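Local coordinates for protein putative GntR-family transcriptional regulator (Bordetella bronchiseptica RB50, PDB 3CNV) that probably senses a small effector molecule through its UTRA ligand-binding domain and so controls DNA binding and transcription, at residues E115-L119 / L120-P124. Sequence-based numbering, arbitrary orientation.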
loop_
_atom_site.group_PDB
_atom_site.type_symbol
_atom_site.label_atom_id
_atom_site.label_comp_id
_atom_site.label_asym_id
_atom_site.label_seq_id
_atom_site.Cartn_x
_atom_site.Cartn_y
_atom_site.Cartn_z
ATOM N N GLU C 115 0.059 31.477 -10.779
ATOM C CA GLU C 115 0.719 31.712 -9.447
ATOM C C GLU C 115 1.825 30.659 -9.159
ATOM O O GLU C 115 2.893 30.974 -8.610
ATOM C CB GLU C 115 -0.313 31.701 -8.275
ATOM C CG GLU C 115 0.320 31.520 -6.821
ATOM C CD GLU C 115 -0.733 31.351 -5.685
ATOM O OE1 GLU C 115 -1.388 30.280 -5.562
ATOM O OE2 GLU C 115 -0.914 32.304 -4.895
ATOM N N ILE C 116 1.538 29.406 -9.526
ATOM C CA ILE C 116 2.455 28.288 -9.257
ATOM C C ILE C 116 3.620 28.200 -10.229
ATOM O O ILE C 116 4.755 27.920 -9.837
ATOM C CB ILE C 116 1.706 26.960 -9.203
ATOM C CG1 ILE C 116 0.725 26.994 -8.025
ATOM C CG2 ILE C 116 2.670 25.701 -9.050
ATOM C CD1 ILE C 116 1.392 27.134 -6.703
ATOM N N ALA C 117 3.353 28.502 -11.487
ATOM C CA ALA C 117 4.335 28.275 -12.532
ATOM C C ALA C 117 5.732 28.869 -12.179
ATOM O O ALA C 117 6.717 28.135 -12.179
ATOM C CB ALA C 117 3.823 28.768 -13.864
ATOM N N PRO C 118 5.816 30.171 -11.804
ATOM C CA PRO C 118 7.152 30.727 -11.542
ATOM C C PRO C 118 7.820 30.142 -10.286
ATOM O O PRO C 118 9.021 30.182 -10.140
ATOM C CB PRO C 118 6.895 32.227 -11.369
ATOM C CG PRO C 118 5.438 32.358 -11.034
ATOM C CD PRO C 118 4.729 31.150 -11.584
ATOM N N LEU C 119 7.040 29.552 -9.397
ATOM C CA LEU C 119 7.638 28.956 -8.210
ATOM C C LEU C 119 8.310 27.595 -8.532
ATOM O O LEU C 119 9.094 27.065 -7.731
ATOM C CB LEU C 119 6.594 28.818 -7.110
ATOM C CG LEU C 119 5.907 30.107 -6.682
ATOM C CD1 LEU C 119 4.795 29.780 -5.670
ATOM C CD2 LEU C 119 6.960 31.099 -6.106
ATOM N N LEU C 120 7.956 27.023 -9.680
ATOM C CA LEU C 120 8.520 25.741 -10.154
ATOM C C LEU C 120 9.426 25.898 -11.351
ATOM O O LEU C 120 10.034 24.940 -11.851
ATOM C CB LEU C 120 7.409 24.723 -10.436
ATOM C CG LEU C 120 6.717 24.175 -9.167
ATOM C CD1 LEU C 120 5.567 23.220 -9.539
ATOM C CD2 LEU C 120 7.706 23.424 -8.195
ATOM N N GLY C 121 9.541 27.131 -11.767
ATOM C CA GLY C 121 10.427 27.521 -12.873
ATOM C C GLY C 121 9.887 27.150 -14.226
ATOM O O GLY C 121 10.637 26.907 -15.144
ATOM N N VAL C 122 8.571 27.084 -14.329
ATOM C CA VAL C 122 7.925 26.668 -15.577
ATOM C C VAL C 122 6.934 27.672 -16.118
ATOM O O VAL C 122 6.568 28.615 -15.478
ATOM C CB VAL C 122 7.172 25.311 -15.391
ATOM C CG1 VAL C 122 8.126 24.228 -14.896
ATOM C CG2 VAL C 122 5.984 25.426 -14.392
ATOM N N GLU C 123 6.459 27.405 -17.311
ATOM C CA GLU C 123 5.486 28.278 -17.963
ATOM C C GLU C 123 4.077 27.943 -17.512
ATOM O O GLU C 123 3.756 26.796 -17.275
ATOM C CB GLU C 123 5.587 28.160 -19.508
ATOM C CG GLU C 123 4.981 26.856 -20.047
ATOM C CD GLU C 123 5.850 25.538 -19.922
ATOM O OE1 GLU C 123 6.943 25.474 -19.199
ATOM O OE2 GLU C 123 5.375 24.560 -20.599
ATOM N N PRO C 124 3.204 28.946 -17.406
ATOM C CA PRO C 124 1.843 28.516 -17.070
ATOM C C PRO C 124 1.264 27.551 -18.100
ATOM O O PRO C 124 1.516 27.650 -19.317
ATOM C CB PRO C 124 1.059 29.842 -17.023
ATOM C CG PRO C 124 2.084 30.904 -16.874
ATOM C CD PRO C 124 3.306 30.403 -17.581
#
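A Schellman motif ends the short helical turn 117-120, set in the connection between antiparallel strands 102-111 and 127-137 of the UTRA domain. In its 6→1 bond, Val122 N gives Ala117 O a nearly straight hydrogen bond of 3.0 Å (168° at the hydrogen), while Leu120 N reaches the same oxygen, also at 3.0 Å, along a more bent path of 147°. The two donors come from opposite faces of the carbonyl plane, neither on a lone pair. The 5→2 bond, Gly121 N to Pro118 O, is long and weak. Leu120 N also makes a weak hydrogen bond to Ile116 O, 3.3 Å. Gly121 breaks the helical course with a positive phi, a conformation that favours glycine, and swings the chain round so that Val122 N faces back to Ala117. Beyond this turn the chain passes along the Ala117 methyl: CB lies 3.2 Å from Val122 O and 4.0 Å from Val122 CG2, the motif's apolar contact, and CG and CD of Pro124 lie against it. Val122 places CG2 between its own N and carbonyl carbon (CG1 at chi1 -57°), which brings that methyl 3.6 Å from Ala117 O. One turn apart, Ile116 and Leu120 lie side by side and point the same way, Ile116 CG2 touching Leu120 CD1 at 3.8 Å; both also pack on Ile63 of strand 59-69 and Leu128 of strand 127-137, seating the turn on the sheet. Leu119 O accepts a hydrogen bond from Gln53 NE2 of strand 46-56. Two main-chain N-H groups thus satisfy the Ala117 carbonyl from opposite faces, while the buried Ala117 methyl packs against the outgoing chain.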